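Local atomic coordinates of paenibacillus xanthan lyase (Paenibacillus, PDB entry 6F2P), a protein that catalyses the eliminative cleavage of xanthan, probably releasing the terminal mannose units of its side chains. Residues S900-N911 / F952-Y962; F217-Y225 / R390-N398. All blocks are in the same frame, centred on the assembly; numbering follows the deposited sequence.

Interaction 1 of 2, residues S900-N911 / F952-Y962; sequences STGIDTTVIVDN and FTPNVPISGTY. With CA (calcium ion), chain G.
Beside a calcium site in the Golvesin-type C-terminal domain, V909 packs against the ring of F952 where a strand of one sheet faces the end of a strand of the other. The CG1 of V909 lies in the ring plane, 3.7 Å from CD2 of F952, so the methyl meets an edge, and the two side chains run past each other in opposite directions. No hydrogen bond joins the segments; the strand 907-910 takes its backbone bonds from strand 1030-1039, and what it offers residues 952-962 is a row of methyls. V907 shows how a β-branched residue serves two partners: with CG1 anti to the backbone N (chi1 -179°), that methyl meets CB of P954 at 3.9 Å, while CG2 is directed to CD of P957 at 3.7 Å. P954 is shared, since its CB also lies 4.1 Å from CG2 of V909. At the end of the short helix 902-905, T905 brings CG2 to 3.7 Å from CD1 of I958. The turn leading into strand 960-967 is held by Y962, whose OH donates to a lone pair of I958 O at 2.7 Å, in the carbonyl plane, while the ring turns an edge to T905 O.

D910, whose CB points away from residues 952-962, binds the calcium ion through both carboxylate oxygens. N911 OD1 binds the metal at 2.3 Å; Y933 O, D936 O and D1032 OD1 complete the site. A strand ending at a calcium site thus packs on the connection between strands 949-952 and 960-967, which crosses between the sheets of an antiparallel β-sandwich.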
loop_
_atom_site.group_PDB
_atom_site.type_symbol
_atom_site.label_atom_id
_atom_site.label_comp_id
_atom_site.label_asym_id
_atom_site.label_seq_id
_atom_site.Cartn_x
_atom_site.Cartn_y
_atom_site.Cartn_z
ATOM N N SER A 900 -13.855 -20.116 30.473
ATOM C CA SER A 900 -14.689 -19.134 31.169
ATOM C C SER A 900 -14.511 -19.237 32.679
ATOM O O SER A 900 -14.048 -20.254 33.195
ATOM C CB SER A 900 -16.161 -19.282 30.789
ATOM O OG SER A 900 -16.602 -20.610 30.992
ATOM N N THR A 901 -14.857 -18.170 33.388
ATOM C CA THR A 901 -14.700 -18.143 34.835
ATOM C C THR A 901 -16.029 -17.784 35.483
ATOM O O THR A 901 -16.982 -17.424 34.789
ATOM C CB THR A 901 -13.620 -17.126 35.273
ATOM O OG1 THR A 901 -14.090 -15.794 35.037
ATOM C CG2 THR A 901 -12.313 -17.346 34.504
ATOM N N GLY A 902 -16.089 -17.880 36.807
ATOM C CA GLY A 902 -17.287 -17.515 37.547
ATOM C C GLY A 902 -17.794 -16.109 37.258
ATOM O O GLY A 902 -19.003 -15.880 37.227
ATOM N N ILE A 903 -16.865 -15.177 37.039
ATOM C CA ILE A 903 -17.187 -13.782 36.736
ATOM C C ILE A 903 -18.255 -13.676 35.639
ATOM O O ILE A 903 -19.159 -12.839 35.714
ATOM C CB ILE A 903 -15.906 -12.973 36.338
ATOM C CG1 ILE A 903 -14.993 -12.744 37.548
ATOM C CG2 ILE A 903 -16.261 -11.623 35.737
ATOM C CD1 ILE A 903 -14.067 -13.903 37.881
ATOM N N ASP A 904 -18.166 -14.557 34.642
ATOM C CA ASP A 904 -19.062 -14.521 33.488
ATOM C C ASP A 904 -20.364 -15.271 33.716
ATOM O O ASP A 904 -21.412 -14.871 33.207
ATOM C CB ASP A 904 -18.386 -15.136 32.256
ATOM C CG ASP A 904 -17.080 -14.452 31.893
ATOM O OD1 ASP A 904 -17.039 -13.198 31.896
ATOM O OD2 ASP A 904 -16.101 -15.185 31.604
ATOM N N THR A 905 -20.292 -16.367 34.467
ATOM C CA THR A 905 -21.390 -17.335 34.497
ATOM C C THR A 905 -22.226 -17.342 35.778
ATOM O O THR A 905 -23.430 -17.561 35.720
ATOM C CB THR A 905 -20.901 -18.770 34.165
ATOM O OG1 THR A 905 -19.722 -19.071 34.921
ATOM C CG2 THR A 905 -20.581 -18.892 32.686
ATOM N N THR A 906 -21.595 -17.101 36.924
ATOM C CA THR A 906 -22.315 -17.048 38.194
ATOM C C THR A 906 -23.435 -15.997 38.171
ATOM O O THR A 906 -23.221 -14.862 37.748
ATOM C CB THR A 906 -21.356 -16.773 39.375
ATOM O OG1 THR A 906 -20.397 -17.836 39.475
ATOM C CG2 THR A 906 -22.134 -16.672 40.687
ATOM N N VAL A 907 -24.633 -16.389 38.597
ATOM C CA VAL A 907 -25.777 -15.478 38.626
ATOM C C VAL A 907 -26.386 -15.390 40.027
ATOM O O VAL A 907 -26.596 -16.413 40.673
ATOM C CB VAL A 907 -26.876 -15.917 37.643
ATOM C CG1 VAL A 907 -28.036 -14.938 37.689
ATOM C CG2 VAL A 907 -26.321 -16.024 36.229
ATOM N N ILE A 908 -26.650 -14.174 40.501
ATOM C CA ILE A 908 -27.316 -13.981 41.791
ATOM C C ILE A 908 -28.639 -13.240 41.625
ATOM O O ILE A 908 -28.716 -12.237 40.918
ATOM C CB ILE A 908 -26.444 -13.190 42.785
ATOM C CG1 ILE A 908 -25.136 -13.929 43.060
ATOM C CG2 ILE A 908 -27.210 -12.935 44.090
ATOM C CD1 ILE A 908 -24.243 -13.245 44.092
ATOM N N VAL A 909 -29.688 -13.742 42.270
ATOM C CA VAL A 909 -30.974 -13.058 42.250
ATOM C C VAL A 909 -31.429 -12.731 43.666
ATOM O O VAL A 909 -31.586 -13.629 44.488
ATOM C CB VAL A 909 -32.048 -13.883 41.534
ATOM C CG1 VAL A 909 -33.282 -13.041 41.315
ATOM C CG2 VAL A 909 -31.521 -14.388 40.203
ATOM N N ASP A 910 -31.612 -11.441 43.949
ATOM C CA ASP A 910 -32.066 -10.990 45.261
ATOM C C ASP A 910 -33.565 -10.740 45.183
ATOM O O ASP A 910 -34.118 -10.678 44.091
ATOM C CB ASP A 910 -31.327 -9.714 45.671
ATOM C CG ASP A 910 -31.477 -9.399 47.149
ATOM O OD1 ASP A 910 -30.890 -10.134 47.972
ATOM O OD2 ASP A 910 -32.174 -8.417 47.488
ATOM N N ASN A 911 -34.232 -10.614 46.326
ATOM C CA ASN A 911 -35.679 -10.398 46.320
ATOM C C ASN A 911 -36.048 -9.031 45.751
ATOM O O ASN A 911 -37.183 -8.809 45.319
ATOM C CB ASN A 911 -36.245 -10.546 47.721
ATOM C CG ASN A 911 -35.516 -9.690 48.723
ATOM O OD1 ASN A 911 -34.380 -9.984 49.093
ATOM N ND2 ASN A 911 -36.162 -8.618 49.170
ATOM N N PHE A 952 -37.664 -16.929 41.813
ATOM C CA PHE A 952 -36.407 -16.391 41.296
ATOM C C PHE A 952 -36.092 -16.964 39.913
ATOM O O PHE A 952 -35.742 -18.135 39.792
ATOM C CB PHE A 952 -35.243 -16.735 42.233
ATOM C CG PHE A 952 -35.396 -16.216 43.639
ATOM C CD1 PHE A 952 -36.034 -16.972 44.610
ATOM C CD2 PHE A 952 -34.869 -14.986 43.998
ATOM C CE1 PHE A 952 -36.162 -16.505 45.913
ATOM C CE2 PHE A 952 -34.995 -14.510 45.303
ATOM C CZ PHE A 952 -35.645 -15.275 46.260
ATOM N N THR A 953 -36.202 -16.145 38.874
ATOM C CA THR A 953 -35.832 -16.579 37.526
ATOM C C THR A 953 -34.511 -15.949 37.082
ATOM O O THR A 953 -34.481 -14.790 36.668
ATOM C CB THR A 953 -36.937 -16.245 36.493
ATOM O OG1 THR A 953 -38.197 -16.755 36.949
ATOM C CG2 THR A 953 -36.605 -16.847 35.130
ATOM N N PRO A 954 -33.409 -16.713 37.169
ATOM C CA PRO A 954 -32.090 -16.215 36.761
ATOM C C PRO A 954 -31.921 -16.202 35.249
ATOM O O PRO A 954 -32.608 -16.939 34.540
ATOM C CB PRO A 954 -31.133 -17.246 37.359
ATOM C CG PRO A 954 -31.922 -18.503 37.355
ATOM C CD PRO A 954 -33.337 -18.091 37.685
ATOM N N ASN A 955 -31.009 -15.361 34.769
ATOM C CA ASN A 955 -30.640 -15.343 33.364
ATOM C C ASN A 955 -29.354 -16.144 33.179
ATOM O O ASN A 955 -28.257 -15.661 33.470
ATOM C CB ASN A 955 -30.449 -13.908 32.880
ATOM C CG ASN A 955 -30.419 -13.800 31.370
ATOM O OD1 ASN A 955 -30.204 -14.789 30.664
ATOM N ND2 ASN A 955 -30.631 -12.591 30.864
ATOM N N VAL A 956 -29.497 -17.378 32.714
ATOM C CA VAL A 956 -28.358 -18.275 32.588
ATOM C C VAL A 956 -27.558 -17.907 31.339
ATOM O O VAL A 956 -28.085 -17.939 30.227
ATOM C CB VAL A 956 -28.809 -19.761 32.587
ATOM C CG1 VAL A 956 -27.631 -20.685 32.404
ATOM C CG2 VAL A 956 -29.513 -20.086 33.886
ATOM N N PRO A 957 -26.285 -17.523 31.530
ATOM C CA PRO A 957 -25.426 -17.050 30.437
ATOM C C PRO A 957 -25.125 -18.145 29.419
ATOM O O PRO A 957 -25.280 -17.938 28.212
ATOM C CB PRO A 957 -24.137 -16.641 31.162
ATOM C CG PRO A 957 -24.560 -16.374 32.570
ATOM C CD PRO A 957 -25.623 -17.392 32.839
ATOM N N ILE A 958 -24.700 -19.300 29.917
ATOM C CA ILE A 958 -24.290 -20.418 29.076
ATOM C C ILE A 958 -25.025 -21.673 29.523
ATOM O O ILE A 958 -25.106 -21.949 30.720
ATOM C CB ILE A 958 -22.769 -20.702 29.213
ATOM C CG1 ILE A 958 -21.943 -19.435 28.990
ATOM C CG2 ILE A 958 -22.334 -21.806 28.259
ATOM C CD1 ILE A 958 -20.443 -19.670 29.041
ATOM N N SER A 959 -25.555 -22.435 28.572
ATOM C CA SER A 959 -26.108 -23.746 28.895
ATOM C C SER A 959 -25.046 -24.590 29.595
ATOM O O SER A 959 -23.860 -24.521 29.255
ATOM C CB SER A 959 -26.602 -24.458 27.636
ATOM O OG SER A 959 -27.698 -23.765 27.064
ATOM N N GLY A 960 -25.466 -25.364 30.591
ATOM C CA GLY A 960 -24.530 -26.199 31.318
ATOM C C GLY A 960 -25.026 -26.630 32.679
ATOM O O GLY A 960 -26.216 -26.528 32.979
ATOM N N THR A 961 -24.103 -27.114 33.504
ATOM C CA THR A 961 -24.448 -27.604 34.830
ATOM C C THR A 961 -24.184 -26.539 35.887
ATOM O O THR A 961 -23.097 -25.959 35.945
ATOM C CB THR A 961 -23.664 -28.879 35.166
ATOM O OG1 THR A 961 -23.910 -29.861 34.154
ATOM C CG2 THR A 961 -24.097 -29.433 36.507
ATOM N N TYR A 962 -25.185 -26.286 36.723
ATOM C CA TYR A 962 -25.095 -25.233 37.726
ATOM C C TYR A 962 -25.511 -25.687 39.118
ATOM O O TYR A 962 -26.611 -26.217 39.306
ATOM C CB TYR A 962 -25.991 -24.065 37.345
ATOM C CG TYR A 962 -25.504 -23.235 36.198
ATOM C CD1 TYR A 962 -25.811 -23.581 34.892
ATOM C CD2 TYR A 962 -24.758 -22.086 36.419
ATOM C CE1 TYR A 962 -25.376 -22.813 33.836
ATOM C CE2 TYR A 962 -24.322 -21.310 35.371
ATOM C CZ TYR A 962 -24.634 -21.677 34.082
ATOM O OH TYR A 962 -24.204 -20.902 33.035
HETATM CA CA CA G . -32.318 -9.730 50.056
#

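Interaction 2 of 2, residues F217-Y225 / R390-N398; sequences FVQHTYYAY and RIGNYESIN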
loop_
_atom_site.group_PDB
_atom_site.type_symbol
_atom_site.label_atom_id
_atom_site.label_comp_id
_atom_site.label_asym_id
_atom_site.label_seq_id
_atom_site.Cartn_x
_atom_site.Cartn_y
_atom_site.Cartn_z
ATOM N N PHE A 217 6.132 -0.434 -8.717
ATOM C CA PHE A 217 7.508 -0.839 -8.963
ATOM C C PHE A 217 8.406 -0.166 -7.944
ATOM O O PHE A 217 8.350 1.045 -7.756
ATOM C CB PHE A 217 7.974 -0.470 -10.365
ATOM C CG PHE A 217 9.390 -0.887 -10.653
ATOM C CD1 PHE A 217 9.664 -2.142 -11.165
ATOM C CD2 PHE A 217 10.446 -0.030 -10.399
ATOM C CE1 PHE A 217 10.960 -2.532 -11.419
ATOM C CE2 PHE A 217 11.749 -0.419 -10.652
ATOM C CZ PHE A 217 12.003 -1.670 -11.163
ATOM N N VAL A 218 9.244 -0.960 -7.294
ATOM C CA VAL A 218 10.185 -0.439 -6.320
ATOM C C VAL A 218 11.603 -0.787 -6.730
ATOM O O VAL A 218 11.874 -1.902 -7.158
ATOM C CB VAL A 218 9.905 -1.018 -4.922
ATOM C CG1 VAL A 218 11.055 -0.727 -3.961
ATOM C CG2 VAL A 218 8.599 -0.473 -4.389
ATOM N N GLN A 219 12.509 0.172 -6.601
ATOM C CA GLN A 219 13.916 -0.075 -6.868
ATOM C C GLN A 219 14.711 0.681 -5.813
ATOM O O GLN A 219 14.177 1.582 -5.161
ATOM C CB GLN A 219 14.285 0.359 -8.290
ATOM C CG GLN A 219 15.684 -0.043 -8.733
ATOM C CD GLN A 219 15.970 -1.534 -8.577
ATOM O OE1 GLN A 219 16.756 -1.930 -7.716
ATOM N NE2 GLN A 219 15.356 -2.360 -9.426
ATOM N N HIS A 220 15.970 0.297 -5.632
ATOM C CA HIS A 220 16.790 0.798 -4.529
ATOM C C HIS A 220 16.106 0.542 -3.198
ATOM O O HIS A 220 16.206 1.341 -2.260
ATOM C CB HIS A 220 17.149 2.270 -4.712
ATOM C CG HIS A 220 18.093 2.506 -5.848
ATOM N ND1 HIS A 220 18.715 3.720 -6.063
ATOM C CD2 HIS A 220 18.526 1.685 -6.831
ATOM C CE1 HIS A 220 19.486 3.633 -7.132
ATOM N NE2 HIS A 220 19.386 2.406 -7.619
ATOM N N THR A 221 15.396 -0.584 -3.165
ATOM C CA THR A 221 14.784 -1.143 -1.967
ATOM C C THR A 221 13.546 -0.410 -1.436
ATOM O O THR A 221 12.603 -1.059 -0.986
ATOM C CB THR A 221 15.822 -1.360 -0.843
ATOM O OG1 THR A 221 16.957 -2.046 -1.380
ATOM C CG2 THR A 221 15.233 -2.205 0.268
ATOM N N TYR A 222 13.533 0.920 -1.494
ATOM C CA TYR A 222 12.473 1.686 -0.827
ATOM C C TYR A 222 11.853 2.816 -1.649
ATOM O O TYR A 222 11.252 3.723 -1.071
ATOM C CB TYR A 222 12.997 2.302 0.479
ATOM C CG TYR A 222 13.709 1.339 1.402
ATOM C CD1 TYR A 222 13.014 0.332 2.060
ATOM C CD2 TYR A 222 15.075 1.445 1.625
ATOM C CE1 TYR A 222 13.664 -0.552 2.916
ATOM C CE2 TYR A 222 15.737 0.565 2.474
ATOM C CZ TYR A 222 15.027 -0.429 3.119
ATOM O OH TYR A 222 15.686 -1.303 3.962
ATOM N N TYR A 223 11.990 2.793 -2.973
ATOM C CA TYR A 223 11.543 3.942 -3.758
ATOM C C TYR A 223 10.596 3.581 -4.890
ATOM O O TYR A 223 10.794 2.596 -5.590
ATOM C CB TYR A 223 12.736 4.768 -4.274
ATOM C CG TYR A 223 13.686 5.117 -3.160
ATOM C CD1 TYR A 223 14.710 4.251 -2.815
ATOM C CD2 TYR A 223 13.529 6.277 -2.412
ATOM C CE1 TYR A 223 15.558 4.529 -1.780
ATOM C CE2 TYR A 223 14.386 6.571 -1.366
ATOM C CZ TYR A 223 15.399 5.687 -1.057
ATOM O OH TYR A 223 16.269 5.938 -0.024
ATOM N N ALA A 224 9.554 4.390 -5.039
ATOM C CA ALA A 224 8.615 4.262 -6.141
ATOM C C ALA A 224 9.368 4.578 -7.423
ATOM O O ALA A 224 9.905 5.672 -7.565
ATOM C CB ALA A 224 7.473 5.234 -5.949
ATOM N N TYR A 225 9.422 3.632 -8.353
ATOM C CA TYR A 225 10.317 3.795 -9.494
ATOM C C TYR A 225 9.828 3.285 -10.852
ATOM O O TYR A 225 10.650 2.959 -11.711
ATOM C CB TYR A 225 11.700 3.198 -9.191
ATOM C CG TYR A 225 12.769 4.252 -9.016
ATOM C CD1 TYR A 225 13.026 5.186 -10.018
ATOM C CD2 TYR A 225 13.519 4.318 -7.851
ATOM C CE1 TYR A 225 13.998 6.155 -9.856
ATOM C CE2 TYR A 225 14.492 5.278 -7.683
ATOM C CZ TYR A 225 14.729 6.191 -8.684
ATOM O OH TYR A 225 15.694 7.149 -8.499
ATOM N N ARG A 390 8.048 2.138 5.201
ATOM C CA ARG A 390 8.347 1.150 4.166
ATOM C C ARG A 390 8.957 1.778 2.907
ATOM O O ARG A 390 9.684 1.118 2.157
ATOM C CB ARG A 390 7.085 0.405 3.759
ATOM C CG ARG A 390 6.356 -0.296 4.871
ATOM C CD ARG A 390 5.049 -0.857 4.336
ATOM N NE ARG A 390 4.214 0.196 3.764
ATOM C CZ ARG A 390 3.320 0.906 4.448
ATOM N NH1 ARG A 390 3.127 0.684 5.745
ATOM N NH2 ARG A 390 2.618 1.843 3.829
ATOM N N ILE A 391 8.643 3.050 2.682
ATOM C CA ILE A 391 9.007 3.740 1.458
ATOM C C ILE A 391 9.691 5.058 1.788
ATOM O O ILE A 391 9.179 5.836 2.599
ATOM C CB ILE A 391 7.754 4.040 0.625
ATOM C CG1 ILE A 391 7.124 2.742 0.117
ATOM C CG2 ILE A 391 8.085 4.972 -0.524
ATOM C CD1 ILE A 391 7.892 2.080 -1.000
ATOM N N GLY A 392 10.834 5.310 1.148
ATOM C CA GLY A 392 11.629 6.495 1.415
ATOM C C GLY A 392 11.026 7.790 0.897
ATOM O O GLY A 392 10.290 7.793 -0.095
ATOM N N ASN A 393 11.342 8.896 1.573
ATOM C CA ASN A 393 10.772 10.192 1.225
ATOM C C ASN A 393 11.085 10.598 -0.210
ATOM O O ASN A 393 10.181 10.847 -1.002
ATOM C CB ASN A 393 11.174 11.289 2.231
ATOM C CG ASN A 393 12.658 11.250 2.610
ATOM O OD1 ASN A 393 13.474 10.601 1.950
ATOM N ND2 ASN A 393 13.006 11.963 3.683
ATOM N N TYR A 394 12.368 10.643 -0.544
ATOM C CA TYR A 394 12.799 10.820 -1.930
ATOM C C TYR A 394 14.220 10.312 -2.054
ATOM O O TYR A 394 14.907 10.102 -1.047
ATOM C CB TYR A 394 12.759 12.287 -2.341
ATOM C CG TYR A 394 13.772 13.130 -1.601
ATOM C CD1 TYR A 394 13.610 13.411 -0.249
ATOM C CD2 TYR A 394 14.891 13.641 -2.247
ATOM C CE1 TYR A 394 14.529 14.177 0.440
ATOM C CE2 TYR A 394 15.819 14.422 -1.560
ATOM C CZ TYR A 394 15.625 14.685 -0.218
ATOM O OH TYR A 394 16.530 15.446 0.483
ATOM N N GLU A 395 14.673 10.124 -3.287
ATOM C CA GLU A 395 16.035 9.676 -3.495
ATOM C C GLU A 395 16.915 10.784 -4.033
ATOM O O GLU A 395 16.584 11.446 -5.020
ATOM C CB GLU A 395 16.097 8.482 -4.434
ATOM C CG GLU A 395 17.506 7.949 -4.550
ATOM C CD GLU A 395 17.641 6.833 -5.549
ATOM O OE1 GLU A 395 18.150 5.764 -5.153
ATOM O OE2 GLU A 395 17.260 7.027 -6.723
ATOM N N SER A 396 18.047 10.987 -3.374
ATOM C CA SER A 396 19.070 11.862 -3.908
ATOM C C SER A 396 20.419 11.176 -3.770
ATOM O O SER A 396 20.914 10.961 -2.656
ATOM C CB SER A 396 19.069 13.202 -3.182
ATOM O OG SER A 396 20.073 14.047 -3.719
ATOM N N ILE A 397 20.993 10.790 -4.903
ATOM C CA ILE A 397 22.365 10.290 -4.930
ATOM C C ILE A 397 23.105 10.932 -6.087
ATOM O O ILE A 397 22.475 11.461 -7.007
ATOM C CB ILE A 397 22.421 8.772 -5.090
ATOM C CG1 ILE A 397 21.716 8.349 -6.379
ATOM C CG2 ILE A 397 21.807 8.097 -3.883
ATOM C CD1 ILE A 397 21.541 6.856 -6.502
ATOM N N ASN A 398 24.436 10.888 -6.030
ATOM C CA ASN A 398 25.292 11.449 -7.077
ATOM C C ASN A 398 24.893 12.842 -7.504
ATOM O O ASN A 398 24.960 13.154 -8.692
ATOM C CB ASN A 398 25.306 10.563 -8.327
ATOM C CG ASN A 398 25.420 9.096 -7.997
ATOM O OD1 ASN A 398 26.185 8.702 -7.110
ATOM N ND2 ASN A 398 24.638 8.272 -8.698
HETATM O O HOH W 1 9.816 6.783 -3.222
#
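The carbonyl oxygen of Y222 is gripped twice by the facing loop: G392 N donates to Y222 O at 2.8 Å, in the carbonyl plane, and the CA-H of I391 adds a weaker contact at 3.4 Å from I391 CA to Y222 O. This tight turn of the β-hairpin 217-224 thereby joins the N-terminal α-helical domain to a loop of the super-sandwich domain, across an interface that probably borders the substrate cleft, as in other family 8 lyases. From that loop E395 reaches in fully extended, CG turned opposite its backbone N (chi1 -175°), which carries the carboxylate between H220 and Y225. H220 ND1 donates to OE1 and Y225 OH to OE2; both bonds are modelled so short that their exact lengths are doubtful. The carboxylate oxygens lie at the edges of the two rings, the carboxylate plane turned 63° from the imidazole and 59° from the phenol. OE2 has a further partner in R283, which makes a salt bridge to it.

The stem of E395 is supported by Y223. E395 CB sits over one face of the Y223 ring in a CH-π contact, 4.2 Å from the ring centroid, while Y222 CB lies against the opposite face, toward its rim. Replacing Y223 by alanine is likely to open a gap between the E395 stem and Y222, leaving E395 CB without its aromatic support. Between the segments, a water accepts from A224 N at 3.0 Å and donates weakly to G392 O. I397 CD1 comes to 3.9 Å from CE1 of H220, at the imidazole edge.

Overall arrangement
Followed from the N terminus, after a run of helices, the chain forms the hairpin 217-225, then passes through 164 residues, many of them helical, before 390-398 returns to it. Interaction 2 thus closes a long loop and ties the α-helical domain to the super-sandwich domain. Interaction 1 opens only later, where the chain passes from the preceding β-domain (strand 891-900) through helix 902-905 into the last sandwich: residues 900-911 are met by 952-962 after 40 intervening residues with strands but no helix, a short closure. The loops are in series, neither nesting nor crossing. Their centres are about 60 Å apart and their nearest atoms about 36 Å.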